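Local coordinates for protein polycyclic ketone monooxygenase (Myceliophthora thermophila, PDB 5MQ6) that uses FAD and NADPH to insert one oxygen atom beside the carbonyl of ketones, notably polycyclic ones, giving esters or lactones, at residues I186-V199 and R210-A222. Residues are numbered along the deposited sequence; the frame is centred on the assembly and turned at random.
Sequences IRWDDESRLWSLEV and RELKLQARYVLLA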
loop_
_atom_site.group_PDB
_atom_site.type_symbol
_atom_site.label_atom_id
_atom_site.label_comp_id
_atom_site.label_asym_id
_atom_site.label_seq_id
_atom_site.Cartn_x
_atom_site.Cartn_y
_atom_site.Cartn_z
ATOM N N ILE A 186 -21.399 5.091 -3.529
ATOM C CA ILE A 186 -21.446 6.334 -2.764
ATOM C C ILE A 186 -22.089 7.339 -3.723
ATOM O O ILE A 186 -21.582 7.627 -4.822
ATOM C CB ILE A 186 -20.017 6.686 -2.401
ATOM C CG1 ILE A 186 -19.376 5.527 -1.611
ATOM C CG2 ILE A 186 -19.941 7.994 -1.665
ATOM C CD1 ILE A 186 -17.925 5.792 -1.301
ATOM N N ARG A 187 -23.239 7.876 -3.329
ATOM C CA ARG A 187 -24.033 8.664 -4.220
ATOM C C ARG A 187 -24.464 9.947 -3.554
ATOM O O ARG A 187 -25.085 9.903 -2.502
ATOM C CB ARG A 187 -25.265 7.830 -4.583
ATOM C CG ARG A 187 -26.201 8.500 -5.572
ATOM C CD ARG A 187 -27.417 7.596 -6.020
ATOM N NE ARG A 187 -26.913 6.358 -6.662
ATOM C CZ ARG A 187 -26.589 6.224 -7.951
ATOM N NH1 ARG A 187 -26.709 7.227 -8.837
ATOM N NH2 ARG A 187 -26.125 5.082 -8.351
ATOM N N TRP A 188 -24.173 11.082 -4.183
ATOM C CA TRP A 188 -24.580 12.389 -3.677
ATOM C C TRP A 188 -26.051 12.629 -4.060
ATOM O O TRP A 188 -26.436 12.392 -5.216
ATOM C CB TRP A 188 -23.782 13.482 -4.352
ATOM C CG TRP A 188 -24.167 14.924 -3.962
ATOM C CD1 TRP A 188 -24.717 15.840 -4.732
ATOM C CD2 TRP A 188 -23.959 15.541 -2.691
ATOM N NE1 TRP A 188 -24.885 17.018 -4.050
ATOM C CE2 TRP A 188 -24.444 16.857 -2.781
ATOM C CE3 TRP A 188 -23.412 15.107 -1.492
ATOM C CZ2 TRP A 188 -24.391 17.738 -1.741
ATOM C CZ3 TRP A 188 -23.389 15.999 -0.412
ATOM C CH2 TRP A 188 -23.842 17.266 -0.548
ATOM N N ASP A 189 -26.814 13.167 -3.121
ATOM C CA ASP A 189 -28.203 13.505 -3.330
ATOM C C ASP A 189 -28.357 15.028 -3.348
ATOM O O ASP A 189 -28.291 15.625 -2.265
ATOM C CB ASP A 189 -28.986 12.872 -2.183
ATOM C CG ASP A 189 -30.486 12.992 -2.337
ATOM O OD1 ASP A 189 -31.002 13.904 -3.033
ATOM O OD2 ASP A 189 -31.142 12.132 -1.710
ATOM N N ASP A 190 -28.554 15.632 -4.567
ATOM C CA ASP A 190 -28.683 17.080 -4.772
ATOM C C ASP A 190 -29.803 17.639 -3.919
ATOM O O ASP A 190 -29.755 18.804 -3.540
ATOM C CB ASP A 190 -28.872 17.499 -6.255
ATOM C CG ASP A 190 -27.561 17.344 -7.137
ATOM O OD1 ASP A 190 -26.573 18.122 -6.932
ATOM O OD2 ASP A 190 -27.500 16.475 -8.084
ATOM N N GLU A 191 -30.813 16.853 -3.608
ATOM C CA GLU A 191 -31.959 17.400 -2.870
ATOM C C GLU A 191 -31.655 17.573 -1.418
ATOM O O GLU A 191 -31.588 18.663 -0.961
ATOM C CB GLU A 191 -33.239 16.568 -3.061
ATOM C CG GLU A 191 -33.829 16.741 -4.461
ATOM C CD GLU A 191 -35.336 16.463 -4.537
ATOM O OE1 GLU A 191 -35.960 16.007 -3.531
ATOM O OE2 GLU A 191 -35.901 16.719 -5.629
ATOM N N SER A 192 -31.450 16.499 -0.697
ATOM C CA SER A 192 -31.082 16.589 0.707
ATOM C C SER A 192 -29.598 16.988 1.011
ATOM O O SER A 192 -29.249 17.169 2.182
ATOM C CB SER A 192 -31.291 15.242 1.303
ATOM O OG SER A 192 -30.480 14.336 0.627
ATOM N N ARG A 193 -28.751 17.107 -0.011
ATOM C CA ARG A 193 -27.367 17.493 0.197
ATOM C C ARG A 193 -26.637 16.539 1.165
ATOM O O ARG A 193 -26.101 16.966 2.168
ATOM C CB ARG A 193 -27.316 18.887 0.805
ATOM C CG ARG A 193 -28.168 19.863 0.027
ATOM C CD ARG A 193 -27.322 20.564 -0.950
ATOM N NE ARG A 193 -27.655 21.947 -1.193
ATOM C CZ ARG A 193 -27.687 22.898 -0.273
ATOM N NH1 ARG A 193 -27.547 22.639 1.014
ATOM N NH2 ARG A 193 -27.939 24.139 -0.638
ATOM N N LEU A 194 -26.740 15.248 0.888
ATOM C CA LEU A 194 -26.091 14.231 1.689
ATOM C C LEU A 194 -25.567 13.187 0.741
ATOM O O LEU A 194 -26.119 12.995 -0.345
ATOM C CB LEU A 194 -27.078 13.578 2.638
ATOM C CG LEU A 194 -27.523 14.378 3.860
ATOM C CD1 LEU A 194 -28.767 13.780 4.537
ATOM C CD2 LEU A 194 -26.443 14.555 4.911
ATOM N N TRP A 195 -24.473 12.549 1.146
ATOM C CA TRP A 195 -24.006 11.342 0.520
ATOM C C TRP A 195 -24.815 10.137 1.088
ATOM O O TRP A 195 -25.092 10.112 2.283
ATOM C CB TRP A 195 -22.518 11.132 0.863
ATOM C CG TRP A 195 -21.660 12.063 0.143
ATOM C CD1 TRP A 195 -21.110 13.232 0.643
ATOM C CD2 TRP A 195 -21.269 11.966 -1.196
ATOM N NE1 TRP A 195 -20.372 13.877 -0.349
ATOM C CE2 TRP A 195 -20.419 13.107 -1.480
ATOM C CE3 TRP A 195 -21.467 11.001 -2.194
ATOM C CZ2 TRP A 195 -19.833 13.325 -2.741
ATOM C CZ3 TRP A 195 -20.865 11.227 -3.470
ATOM C CH2 TRP A 195 -20.066 12.369 -3.706
ATOM N N SER A 196 -25.186 9.186 0.218
ATOM C CA SER A 196 -25.727 7.899 0.597
ATOM C C SER A 196 -24.729 6.800 0.201
ATOM O O SER A 196 -24.273 6.749 -0.945
ATOM C CB SER A 196 -26.972 7.642 -0.197
ATOM O OG SER A 196 -28.025 8.473 0.251
ATOM N N LEU A 197 -24.439 5.929 1.145
ATOM C CA LEU A 197 -23.645 4.773 0.889
ATOM C C LEU A 197 -24.518 3.523 0.884
ATOM O O LEU A 197 -25.309 3.358 1.804
ATOM C CB LEU A 197 -22.598 4.642 1.965
ATOM C CG LEU A 197 -21.365 5.573 1.909
ATOM C CD1 LEU A 197 -21.731 7.003 2.229
ATOM C CD2 LEU A 197 -20.277 5.038 2.830
ATOM N N GLU A 198 -24.321 2.666 -0.120
ATOM C CA GLU A 198 -24.873 1.331 -0.128
ATOM C C GLU A 198 -23.857 0.373 0.357
ATOM O O GLU A 198 -22.813 0.228 -0.283
ATOM C CB GLU A 198 -25.201 0.851 -1.511
ATOM C CG GLU A 198 -26.305 1.584 -2.135
ATOM C CD GLU A 198 -26.505 1.199 -3.598
ATOM O OE1 GLU A 198 -25.827 0.222 -4.143
ATOM O OE2 GLU A 198 -27.376 1.896 -4.186
ATOM N N VAL A 199 -24.222 -0.363 1.400
ATOM C CA VAL A 199 -23.328 -1.162 2.192
ATOM C C VAL A 199 -23.985 -2.544 2.421
ATOM O O VAL A 199 -25.202 -2.646 2.713
ATOM C CB VAL A 199 -23.120 -0.481 3.539
ATOM C CG1 VAL A 199 -22.350 -1.372 4.394
ATOM C CG2 VAL A 199 -22.431 0.897 3.421
ATOM N N ARG A 210 -26.923 -8.081 5.744
ATOM C CA ARG A 210 -27.875 -6.948 5.912
ATOM C C ARG A 210 -27.499 -5.900 4.864
ATOM O O ARG A 210 -26.321 -5.583 4.699
ATOM C CB ARG A 210 -27.710 -6.391 7.299
ATOM C CG ARG A 210 -28.222 -7.379 8.337
ATOM C CD ARG A 210 -27.920 -6.936 9.720
ATOM N NE ARG A 210 -28.846 -5.866 10.074
ATOM C CZ ARG A 210 -28.560 -4.612 10.425
ATOM N NH1 ARG A 210 -27.322 -4.173 10.509
ATOM N NH2 ARG A 210 -29.596 -3.778 10.717
ATOM N N GLU A 211 -28.448 -5.461 4.070
ATOM C CA GLU A 211 -28.254 -4.397 3.162
ATOM C C GLU A 211 -28.572 -3.131 3.934
ATOM O O GLU A 211 -29.642 -3.050 4.582
ATOM C CB GLU A 211 -29.164 -4.553 1.994
ATOM C CG GLU A 211 -28.774 -5.781 1.190
ATOM C CD GLU A 211 -27.460 -5.646 0.451
ATOM O OE1 GLU A 211 -27.169 -4.627 -0.162
ATOM O OE2 GLU A 211 -26.713 -6.593 0.482
ATOM N N LEU A 212 -27.623 -2.175 3.897
ATOM C CA LEU A 212 -27.746 -0.896 4.598
ATOM C C LEU A 212 -27.533 0.280 3.664
ATOM O O LEU A 212 -26.681 0.190 2.738
ATOM C CB LEU A 212 -26.827 -0.795 5.804
ATOM C CG LEU A 212 -26.938 -1.913 6.822
ATOM C CD1 LEU A 212 -25.623 -1.931 7.600
ATOM C CD2 LEU A 212 -28.060 -1.691 7.793
ATOM N N LYS A 213 -28.374 1.319 3.885
ATOM C CA LYS A 213 -28.209 2.617 3.300
ATOM C C LYS A 213 -27.850 3.604 4.399
ATOM O O LYS A 213 -28.616 3.776 5.355
ATOM C CB LYS A 213 -29.437 3.057 2.595
ATOM C CG LYS A 213 -29.265 4.412 1.892
ATOM C CD LYS A 213 -30.443 4.739 0.994
ATOM C CE LYS A 213 -30.592 6.210 0.861
ATOM N NZ LYS A 213 -31.518 6.494 -0.238
ATOM N N LEU A 214 -26.679 4.237 4.272
ATOM C CA LEU A 214 -26.185 5.103 5.332
ATOM C C LEU A 214 -25.929 6.429 4.734
ATOM O O LEU A 214 -25.448 6.477 3.624
ATOM C CB LEU A 214 -24.929 4.568 5.939
ATOM C CG LEU A 214 -24.973 3.155 6.425
ATOM C CD1 LEU A 214 -23.624 2.604 6.814
ATOM C CD2 LEU A 214 -25.912 3.045 7.619
ATOM N N GLN A 215 -26.268 7.489 5.465
ATOM C CA GLN A 215 -26.041 8.822 4.965
ATOM C C GLN A 215 -25.079 9.657 5.768
ATOM O O GLN A 215 -24.926 9.456 6.954
ATOM C CB GLN A 215 -27.348 9.558 4.813
ATOM C CG GLN A 215 -28.265 8.926 3.750
ATOM C CD GLN A 215 -29.505 9.743 3.538
ATOM O OE1 GLN A 215 -30.330 9.924 4.436
ATOM N NE2 GLN A 215 -29.619 10.291 2.350
ATOM N N ALA A 216 -24.403 10.573 5.102
ATOM C CA ALA A 216 -23.446 11.451 5.785
ATOM C C ALA A 216 -23.308 12.779 5.110
ATOM O O ALA A 216 -23.442 12.843 3.906
ATOM C CB ALA A 216 -22.067 10.786 5.847
ATOM N N ARG A 217 -22.852 13.787 5.839
ATOM C CA ARG A 217 -22.564 15.116 5.215
ATOM C C ARG A 217 -21.259 15.058 4.446
ATOM O O ARG A 217 -21.146 15.623 3.414
ATOM C CB ARG A 217 -22.437 16.185 6.337
ATOM C CG ARG A 217 -23.764 16.368 7.078
ATOM C CD ARG A 217 -23.508 17.438 8.128
ATOM N NE ARG A 217 -24.650 17.754 8.884
ATOM C CZ ARG A 217 -24.693 18.589 9.899
ATOM N NH1 ARG A 217 -23.635 19.290 10.249
ATOM N NH2 ARG A 217 -25.860 18.775 10.494
ATOM N N TYR A 218 -20.272 14.358 4.989
ATOM C CA TYR A 218 -18.983 14.179 4.406
ATOM C C TYR A 218 -18.607 12.704 4.313
ATOM O O TYR A 218 -18.890 11.912 5.297
ATOM C CB TYR A 218 -17.978 14.814 5.345
ATOM C CG TYR A 218 -17.897 16.303 5.404
ATOM C CD1 TYR A 218 -17.116 17.043 4.494
ATOM C CD2 TYR A 218 -18.537 17.020 6.426
ATOM C CE1 TYR A 218 -16.948 18.422 4.612
ATOM C CE2 TYR A 218 -18.384 18.385 6.516
ATOM C CZ TYR A 218 -17.601 19.072 5.648
ATOM O OH TYR A 218 -17.547 20.449 5.846
ATOM N N VAL A 219 -17.924 12.357 3.227
ATOM C CA VAL A 219 -17.340 11.018 3.121
ATOM C C VAL A 219 -15.844 11.159 2.958
ATOM O O VAL A 219 -15.393 11.818 2.108
ATOM C CB VAL A 219 -17.922 10.209 1.957
ATOM C CG1 VAL A 219 -17.162 8.876 1.708
ATOM C CG2 VAL A 219 -19.410 9.973 2.159
ATOM N N LEU A 220 -15.091 10.513 3.819
ATOM C CA LEU A 220 -13.624 10.527 3.798
ATOM C C LEU A 220 -13.124 9.089 3.436
ATOM O O LEU A 220 -13.310 8.149 4.214
ATOM C CB LEU A 220 -13.197 10.878 5.194
ATOM C CG LEU A 220 -13.314 12.297 5.707
ATOM C CD1 LEU A 220 -13.969 13.320 4.912
ATOM C CD2 LEU A 220 -13.257 12.456 7.178
ATOM N N LEU A 221 -12.467 8.922 2.311
ATOM C CA LEU A 221 -11.980 7.589 1.944
ATOM C C LEU A 221 -10.560 7.382 2.468
ATOM O O LEU A 221 -9.656 8.150 2.155
ATOM C CB LEU A 221 -11.989 7.402 0.460
ATOM C CG LEU A 221 -13.301 7.642 -0.235
ATOM C CD1 LEU A 221 -13.030 7.421 -1.700
ATOM C CD2 LEU A 221 -14.528 6.868 0.192
ATOM N N ALA A 222 -10.367 6.345 3.276
ATOM C CA ALA A 222 -9.017 5.854 3.631
ATOM C C ALA A 222 -9.019 4.340 3.296
ATOM O O ALA A 222 -8.813 3.448 4.118
ATOM C CB ALA A 222 -8.756 6.124 5.109
HETATM O O HOH W 1 -26.940 -1.862 0.549
#
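The indole of Trp195 meets Arg217 and Val219 across the contact. Arg217 O lies in its plane at the edge, 3.7 Å from Trp195 CD1, and also accepts from Asn526 ND2. Arg187 N is at the edge too. Val219 CG2 approaches the ring obliquely, 3.7 Å from Trp195 CG. One face of this indole carries Trp188 CE3, offset toward the rim. Trp188 in turn has Leu194 N over one face, and Asp190 OD1 and Trp195 CG at its edge. Trp195 NE1 donates a hydrogen bond to Pro525 O.

Strands 194-199 and 210-216 form an antiparallel beta hairpin. Trp195 with Ala216, Leu197 with Leu214 and Val199 with Leu212 are hydrogen-bonded pairs. The bond from Leu197 N to Leu214 O is nearly straight, at 2.7 Å. Ser196 and Gln215 form a non-hydrogen-bonded pair, tied instead through their side chains. Gln215 NE2 donates to Ser196 OG at 3.2 Å, with the hydroxyl tilted 25° from the amide plane. Gln215 OE1 accepts from Arg78, so both ends of this amide are held. Lys213 CE lies alongside the same hydroxyl.

The chain turns a corner at Arg217, and strand 218-221 runs at 53° to strand 194-199. Val219 has CG1 anti to its backbone N (chi1 171°), which leaves CG2 to meet Trp195 and Leu197 CD1, the latter at 3.8 Å. Ile186 CD1 packs on Leu221 CD2 at 3.9 Å. Asp189 OD1 accepts from Glu191 N in an Asx turn; Arg193 and Leu194, opposite Asp189, form a G1 beta bulge.

Ala222 contacts FAD, and the GxGxxG pattern after strand 78-84 is consistent with a Rossmann-type fold. Strand 218-221 lies parallel to 78-84 and 527-529 in one mixed sheet, and strand 186-189 bonds to 495-497.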